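Local coordinates for protein spectinomycin phosphotransferase (Legionella pneumophila, PDB 3I1A) that transfers a phosphate group, probably from a bound nucleotide, to the antibiotic spectinomycin and thereby acts as an antibiotic resistance factor, at residues K274-I285 with V322-E330; H210-V218 with F245-W254. All coordinates share one frame; numbering follows the deposited sequence.

Interaction 1: residues K274-I285 with V322-E330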
# COMPACT_ATOMS: atom_id res chain seq x y z
N LYS A 274 14.90 -10.57 -12.73
CA LYS A 274 15.66 -10.34 -11.51
C LYS A 274 16.24 -8.95 -11.36
O LYS A 274 16.47 -8.48 -10.23
CB LYS A 274 16.77 -11.39 -11.38
CG LYS A 274 17.81 -11.07 -10.33
CD LYS A 274 18.85 -12.19 -10.21
CE LYS A 274 20.03 -11.76 -9.37
NZ LYS A 274 20.81 -10.67 -10.04
N THR A 275 16.49 -8.28 -12.48
CA THR A 275 17.05 -6.94 -12.40
C THR A 275 15.95 -5.99 -11.94
O THR A 275 16.18 -5.12 -11.10
CB THR A 275 17.59 -6.48 -13.76
OG1 THR A 275 18.62 -7.39 -14.19
CG2 THR A 275 18.13 -5.09 -13.68
N ILE A 276 14.75 -6.15 -12.48
CA ILE A 276 13.68 -5.27 -12.06
C ILE A 276 13.24 -5.62 -10.64
O ILE A 276 12.92 -4.74 -9.85
CB ILE A 276 12.46 -5.34 -13.01
CG1 ILE A 276 12.90 -4.96 -14.43
CG2 ILE A 276 11.39 -4.32 -12.54
CD1 ILE A 276 11.76 -5.09 -15.47
N LEU A 277 13.25 -6.90 -10.29
CA LEU A 277 12.85 -7.30 -8.94
C LEU A 277 13.84 -6.72 -7.91
O LEU A 277 13.44 -6.21 -6.86
CB LEU A 277 12.82 -8.83 -8.80
CG LEU A 277 12.13 -9.38 -7.54
CD1 LEU A 277 10.62 -9.39 -7.74
CD2 LEU A 277 12.58 -10.83 -7.31
N SER A 278 15.13 -6.80 -8.22
CA SER A 278 16.14 -6.26 -7.30
C SER A 278 16.05 -4.73 -7.24
O SER A 278 16.23 -4.13 -6.17
CB SER A 278 17.55 -6.68 -7.73
OG SER A 278 18.51 -6.22 -6.78
N TYR A 279 15.76 -4.10 -8.37
CA TYR A 279 15.61 -2.65 -8.41
C TYR A 279 14.51 -2.20 -7.44
O TYR A 279 14.69 -1.26 -6.66
CB TYR A 279 15.21 -2.18 -9.81
CG TYR A 279 14.73 -0.74 -9.81
CD1 TYR A 279 15.63 0.31 -9.65
CD2 TYR A 279 13.36 -0.44 -9.88
CE1 TYR A 279 15.18 1.62 -9.55
CE2 TYR A 279 12.90 0.88 -9.78
CZ TYR A 279 13.82 1.90 -9.62
OH TYR A 279 13.37 3.19 -9.54
N TYR A 280 13.34 -2.84 -7.51
CA TYR A 280 12.26 -2.44 -6.62
C TYR A 280 12.55 -2.65 -5.15
O TYR A 280 12.20 -1.80 -4.34
CB TYR A 280 10.95 -3.16 -7.00
CG TYR A 280 10.23 -2.49 -8.14
CD1 TYR A 280 9.80 -1.16 -8.03
CD2 TYR A 280 9.96 -3.17 -9.33
CE1 TYR A 280 9.12 -0.54 -9.06
CE2 TYR A 280 9.28 -2.56 -10.36
CZ TYR A 280 8.85 -1.24 -10.23
OH TYR A 280 8.13 -0.62 -11.22
N ARG A 281 13.18 -3.76 -4.79
CA ARG A 281 13.48 -4.01 -3.38
C ARG A 281 14.46 -2.98 -2.84
O ARG A 281 14.33 -2.55 -1.70
CB ARG A 281 14.05 -5.40 -3.18
CG ARG A 281 13.03 -6.47 -3.44
CD ARG A 281 13.60 -7.85 -3.17
NE ARG A 281 12.54 -8.84 -3.19
CZ ARG A 281 12.74 -10.15 -3.22
NH1 ARG A 281 13.97 -10.64 -3.24
NH2 ARG A 281 11.70 -10.97 -3.24
N HIS A 282 15.44 -2.57 -3.65
CA HIS A 282 16.37 -1.54 -3.18
C HIS A 282 15.69 -0.17 -3.18
O HIS A 282 15.79 0.58 -2.21
CB HIS A 282 17.64 -1.48 -4.07
CG HIS A 282 18.58 -2.63 -3.87
ND1 HIS A 282 18.33 -3.90 -4.35
CD2 HIS A 282 19.76 -2.71 -3.20
CE1 HIS A 282 19.31 -4.71 -3.99
NE2 HIS A 282 20.19 -4.01 -3.29
N GLU A 283 14.97 0.15 -4.25
CA GLU A 283 14.31 1.45 -4.37
C GLU A 283 13.22 1.69 -3.33
O GLU A 283 13.04 2.80 -2.85
CB GLU A 283 13.73 1.62 -5.78
CG GLU A 283 12.89 2.86 -6.00
CD GLU A 283 13.63 4.19 -5.84
OE1 GLU A 283 14.88 4.23 -5.93
OE2 GLU A 283 12.94 5.21 -5.64
N ARG A 284 12.46 0.65 -2.97
CA ARG A 284 11.43 0.87 -1.96
C ARG A 284 12.09 1.25 -0.63
O ARG A 284 11.54 2.07 0.11
CB ARG A 284 10.58 -0.38 -1.76
CG ARG A 284 9.31 -0.09 -0.95
CD ARG A 284 8.46 -1.37 -0.81
NE ARG A 284 7.23 -1.08 -0.07
CZ ARG A 284 7.14 -1.10 1.26
NH1 ARG A 284 8.21 -1.40 2.00
NH2 ARG A 284 5.98 -0.78 1.84
N ILE A 285 13.25 0.67 -0.33
CA ILE A 285 13.95 1.01 0.92
C ILE A 285 14.47 2.45 0.83
O ILE A 285 14.40 3.22 1.80
CB ILE A 285 15.09 0.01 1.22
CG1 ILE A 285 14.50 -1.39 1.36
CG2 ILE A 285 15.82 0.39 2.50
CD1 ILE A 285 15.51 -2.52 1.41
N VAL A 322 14.17 -6.17 5.32
CA VAL A 322 14.28 -5.73 3.93
C VAL A 322 15.66 -5.46 3.34
O VAL A 322 15.92 -5.80 2.19
CB VAL A 322 13.32 -4.53 3.63
CG1 VAL A 322 11.86 -5.00 3.83
CG2 VAL A 322 13.62 -3.31 4.51
N VAL A 323 16.55 -4.86 4.12
CA VAL A 323 17.86 -4.57 3.58
C VAL A 323 18.65 -5.83 3.27
O VAL A 323 19.19 -5.96 2.17
CB VAL A 323 18.67 -3.66 4.54
CG1 VAL A 323 20.10 -3.50 4.00
CG2 VAL A 323 17.97 -2.30 4.65
N GLU A 324 18.72 -6.77 4.21
CA GLU A 324 19.48 -8.00 3.99
C GLU A 324 18.93 -8.81 2.82
O GLU A 324 19.69 -9.42 2.07
CB GLU A 324 19.53 -8.85 5.26
CG GLU A 324 20.22 -8.15 6.42
CD GLU A 324 20.57 -9.09 7.56
OE1 GLU A 324 19.86 -10.10 7.72
OE2 GLU A 324 21.55 -8.80 8.29
N ILE A 325 17.61 -8.83 2.69
CA ILE A 325 16.97 -9.54 1.59
C ILE A 325 17.24 -8.84 0.24
O ILE A 325 17.46 -9.50 -0.78
CB ILE A 325 15.45 -9.66 1.84
CG1 ILE A 325 15.20 -10.64 3.00
CG2 ILE A 325 14.73 -10.13 0.57
CD1 ILE A 325 13.77 -10.69 3.44
N ALA A 326 17.24 -7.51 0.23
CA ALA A 326 17.51 -6.76 -1.00
C ALA A 326 18.93 -7.09 -1.47
O ALA A 326 19.15 -7.43 -2.65
CB ALA A 326 17.37 -5.26 -0.75
N PHE A 327 19.90 -7.00 -0.56
CA PHE A 327 21.29 -7.30 -0.91
C PHE A 327 21.44 -8.72 -1.41
O PHE A 327 22.21 -8.99 -2.34
CB PHE A 327 22.21 -7.09 0.30
CG PHE A 327 22.33 -5.67 0.74
CD1 PHE A 327 21.82 -4.63 -0.03
CD2 PHE A 327 23.01 -5.35 1.92
CE1 PHE A 327 21.97 -3.31 0.37
CE2 PHE A 327 23.17 -4.04 2.32
CZ PHE A 327 22.65 -3.01 1.55
N ALA A 328 20.73 -9.65 -0.78
CA ALA A 328 20.79 -11.04 -1.20
C ALA A 328 20.19 -11.21 -2.60
O ALA A 328 20.50 -12.19 -3.30
CB ALA A 328 20.05 -11.91 -0.21
N THR A 329 19.34 -10.29 -3.03
CA THR A 329 18.71 -10.38 -4.35
C THR A 329 19.68 -9.97 -5.45
O THR A 329 19.65 -10.51 -6.55
CB THR A 329 17.46 -9.48 -4.46
OG1 THR A 329 16.57 -9.77 -3.39
CG2 THR A 329 16.73 -9.73 -5.79
N GLU A 330 20.52 -8.99 -5.14
CA GLU A 330 21.50 -8.50 -6.10
C GLU A 330 22.68 -9.45 -6.21
O GLU A 330 23.09 -9.81 -7.31
CB GLU A 330 21.98 -7.11 -5.70
CG GLU A 330 22.88 -6.46 -6.73
CD GLU A 330 22.19 -6.26 -8.07
OE1 GLU A 330 21.02 -6.69 -8.21
OE2 GLU A 330 22.82 -5.67 -8.97
O HOH W 1 20.08 -8.13 -10.28

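Interaction 2: residues H210-V218 with F245-W254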
# COMPACT_ATOMS: atom_id res chain seq x y z
N HIS A 210 -0.72 -3.50 -7.82
CA HIS A 210 -1.20 -2.93 -6.57
C HIS A 210 -0.19 -1.85 -6.13
O HIS A 210 -0.58 -0.74 -5.75
CB HIS A 210 -1.30 -4.04 -5.53
CG HIS A 210 -1.73 -3.56 -4.19
ND1 HIS A 210 -0.86 -2.94 -3.31
CD2 HIS A 210 -2.91 -3.66 -3.55
CE1 HIS A 210 -1.50 -2.68 -2.18
NE2 HIS A 210 -2.75 -3.11 -2.30
N SER A 211 1.09 -2.18 -6.20
CA SER A 211 2.25 -1.32 -5.88
C SER A 211 2.79 -1.32 -4.44
O SER A 211 3.92 -0.86 -4.19
CB SER A 211 2.01 0.14 -6.35
OG SER A 211 1.36 0.96 -5.37
N ASP A 212 2.03 -1.89 -3.50
CA ASP A 212 2.47 -1.89 -2.12
C ASP A 212 1.83 -3.08 -1.42
O ASP A 212 1.26 -2.97 -0.32
CB ASP A 212 2.03 -0.56 -1.47
CG ASP A 212 2.75 -0.27 -0.18
OD1 ASP A 212 3.85 -0.81 0.04
OD2 ASP A 212 2.20 0.51 0.63
N ILE A 213 1.95 -4.23 -2.06
CA ILE A 213 1.31 -5.42 -1.54
C ILE A 213 2.13 -6.24 -0.57
O ILE A 213 2.63 -7.32 -0.90
CB ILE A 213 0.72 -6.26 -2.74
CG1 ILE A 213 -0.07 -7.45 -2.22
CG2 ILE A 213 1.82 -6.67 -3.73
CD1 ILE A 213 -1.15 -7.05 -1.21
N HIS A 214 2.28 -5.68 0.63
CA HIS A 214 2.99 -6.34 1.73
C HIS A 214 1.95 -7.01 2.63
O HIS A 214 0.75 -6.87 2.40
CB HIS A 214 3.84 -5.33 2.52
CG HIS A 214 3.08 -4.17 3.06
ND1 HIS A 214 2.37 -4.23 4.24
CD2 HIS A 214 2.95 -2.91 2.59
CE1 HIS A 214 1.83 -3.04 4.47
NE2 HIS A 214 2.17 -2.22 3.49
N ALA A 215 2.43 -7.72 3.65
CA ALA A 215 1.55 -8.48 4.54
C ALA A 215 0.44 -7.70 5.20
O ALA A 215 -0.62 -8.26 5.52
CB ALA A 215 2.37 -9.23 5.58
N GLY A 216 0.68 -6.41 5.42
CA GLY A 216 -0.33 -5.59 6.04
C GLY A 216 -1.52 -5.35 5.14
O GLY A 216 -2.60 -4.98 5.61
N ASN A 217 -1.34 -5.57 3.84
CA ASN A 217 -2.43 -5.35 2.89
C ASN A 217 -3.17 -6.60 2.42
O ASN A 217 -3.93 -6.59 1.44
CB ASN A 217 -1.94 -4.50 1.73
CG ASN A 217 -1.77 -3.05 2.16
OD1 ASN A 217 -2.51 -2.58 3.02
ND2 ASN A 217 -0.82 -2.35 1.57
N VAL A 218 -2.94 -7.70 3.13
CA VAL A 218 -3.69 -8.91 2.85
C VAL A 218 -4.43 -9.25 4.15
O VAL A 218 -3.81 -9.35 5.20
CB VAL A 218 -2.79 -10.11 2.50
CG1 VAL A 218 -3.67 -11.33 2.28
CG2 VAL A 218 -2.00 -9.83 1.25
N PHE A 245 7.50 -8.16 -3.29
CA PHE A 245 7.05 -8.35 -1.92
C PHE A 245 7.04 -9.82 -1.48
O PHE A 245 7.13 -10.11 -0.29
CB PHE A 245 5.65 -7.76 -1.75
CG PHE A 245 5.63 -6.25 -1.81
CD1 PHE A 245 5.39 -5.58 -3.01
CD2 PHE A 245 5.90 -5.50 -0.67
CE1 PHE A 245 5.43 -4.18 -3.08
CE2 PHE A 245 5.94 -4.09 -0.73
CZ PHE A 245 5.71 -3.44 -1.93
N ILE A 246 6.96 -10.74 -2.44
CA ILE A 246 6.93 -12.17 -2.09
C ILE A 246 8.36 -12.53 -1.73
O ILE A 246 9.24 -12.52 -2.59
CB ILE A 246 6.39 -13.00 -3.29
CG1 ILE A 246 5.05 -12.41 -3.77
CG2 ILE A 246 6.24 -14.48 -2.89
CD1 ILE A 246 3.94 -12.34 -2.70
N GLY A 247 8.59 -12.82 -0.45
CA GLY A 247 9.94 -13.10 -0.00
C GLY A 247 10.70 -11.79 0.24
O GLY A 247 11.90 -11.79 0.52
N GLY A 248 9.99 -10.67 0.15
CA GLY A 248 10.63 -9.36 0.32
C GLY A 248 10.95 -8.97 1.76
O GLY A 248 11.78 -8.10 1.99
N GLY A 249 10.28 -9.60 2.72
CA GLY A 249 10.55 -9.31 4.12
C GLY A 249 10.00 -8.03 4.74
O GLY A 249 10.44 -7.65 5.84
N VAL A 250 9.08 -7.36 4.06
CA VAL A 250 8.51 -6.13 4.59
C VAL A 250 7.75 -6.45 5.89
O VAL A 250 6.79 -7.25 5.89
CB VAL A 250 7.53 -5.46 3.59
CG1 VAL A 250 6.90 -4.20 4.20
CG2 VAL A 250 8.28 -5.07 2.33
N GLY A 251 8.20 -5.82 6.97
CA GLY A 251 7.60 -6.02 8.29
C GLY A 251 8.12 -7.25 9.00
O GLY A 251 7.52 -7.73 9.97
N ASN A 252 9.26 -7.76 8.53
CA ASN A 252 9.91 -8.94 9.07
C ASN A 252 9.07 -10.22 8.98
O ASN A 252 9.15 -11.10 9.83
CB ASN A 252 10.35 -8.70 10.52
CG ASN A 252 11.77 -9.20 10.76
OD1 ASN A 252 12.73 -8.42 10.76
ND2 ASN A 252 11.90 -10.50 10.93
N VAL A 253 8.25 -10.29 7.94
CA VAL A 253 7.44 -11.46 7.64
C VAL A 253 7.57 -11.53 6.11
O VAL A 253 8.09 -10.59 5.51
CB VAL A 253 5.95 -11.30 8.08
CG1 VAL A 253 5.86 -11.20 9.61
CG2 VAL A 253 5.33 -10.06 7.43
N TRP A 254 7.11 -12.63 5.51
CA TRP A 254 7.19 -12.83 4.06
C TRP A 254 8.67 -12.85 3.65
O TRP A 254 9.10 -12.14 2.74
CB TRP A 254 6.44 -11.69 3.34
CG TRP A 254 4.94 -11.76 3.44
CD1 TRP A 254 4.19 -12.35 4.44
CD2 TRP A 254 4.00 -11.21 2.52
NE1 TRP A 254 2.84 -12.18 4.17
CE2 TRP A 254 2.70 -11.49 3.00
CE3 TRP A 254 4.13 -10.49 1.32
CZ2 TRP A 254 1.53 -11.09 2.32
CZ3 TRP A 254 2.97 -10.08 0.64
CH2 TRP A 254 1.69 -10.38 1.14
O HOH W 2 5.30 -8.35 3.96

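Interaction 1: residues K274-I285 with V322-E330
R281 and A326, with CA atoms 5.4 Å apart, mark the middle of the register in which helices 274-285 and 322-329 pack nearly antiparallel, at a signed crossing angle of -153°. The T329 hydroxyl is gripped twice: R281 NH1 donates to OG1 at 2.7 Å from within the guanidinium plane, while OG1 donates within its own helix to I325 O. With CG anti to the carbonyl carbon (chi1 -68°), the R281 chain runs extended from CG to NE and carries NH1 across to this hydroxyl. I325 CG2 lies over one face of the same guanidinium.

On the neighbouring turn S278 OG donates to E330 OE1 at 2.9 Å, arriving from above the carboxylate plane. K274 NZ and E330 OE1 are 4.4 Å apart, beyond a direct salt bridge, and a water 2.7 Å from each bridges them.

H282 lays its ring flat against A326: CB sits 3.9 Å from the ring centroid and 13° off the normal, a CH-pi contact. The bond from ND1 to S278 O, in the ring plane, fixes the rotation of the imidazole. NE2 meets F327 at the rim of the phenyl ring. At the other end I285 CD1 approaches V322 CB at 3.7 Å and also meets A326 CB.

Helix 182-198 adjoins the pair: T191 meets H282, L195 meets S278 and E330, and R187 makes a cation-pi contact with F327. Helix 240-243 meets L277.

Interaction 2: residues H210-V218 with F245-W254
F245 and W254 both press their rings against the backbone of 211-215, and this aromatic packing dominates the contact. The F245 ring lies with one face over D212 C and I213 N; chi1 of -70°, CG anti to the carbonyl carbon, places the ring with this face on the peptide. W254 covers the H214-A215 peptide and the A215 methyl: H214 C and A215 CB lie over one face of the indole, CB being 3.6 Å from the centroid of the five-membered ring and 24° off its normal, a CH-pi contact. V218 CG2 meets the indole edge at CH2, 3.7 Å away.

Smaller apolar contacts fill in around the rings. A215 CB touches V253 CG2 at 3.6 Å, and H214 CB meets V250 CG1 at 3.7 Å.

The polar account is uneven. The carbonyl O of I213, the central residue of an inverse gamma turn, is buried against F245 CB and W254 CZ3, each 3.2 Å away, and has no hydrogen-bonding partner. A water instead joins the segments, accepting from A215 N at 3.0 Å and donating to V250 O. Within 210-218, N217 ND2 donates to D212 O at 2.9 Å, which fixes the amide of this magnesium-binding residue.

The H-S-D-I-H-A-G-N sequence fits the catalytic-loop motif of aminoglycoside phosphotransferases, in the place of the protein-kinase catalytic loop; the glycine-rich 245-254, with type II turns at F245-G248 and G249-N252, packs against it through F245, V250, V253 and W254. Loop 210-218 joins strands 207-209 and 218-220, with strand 226-228 against I213 and V218. Loop 245-254 leads from helix 240-243 to helix 257-267, while R284 of helix 274-297 touches F245, H214 and V250.

Along the chain, interaction 2 comes first, closing a loop of 26 residues that holds strands 218-220, 226-228 and 235-237 and helix 240-243. Interaction 1 opens only afterwards and closes a longer, mainly helical excursion of 36 residues, including helix 303-315, by returning the C-terminal helix to helix 274-297. The two are therefore in series, neither nested nor crossed. Their centres lie 13 Å apart, yet they touch directly: R284 NH2 forms a salt bridge of 2.8 Å with D212 OD1, and I325 CG2 packs on G247 O. Helix 274-297 thus ties the magnesium-site loop to the C-terminal helical region.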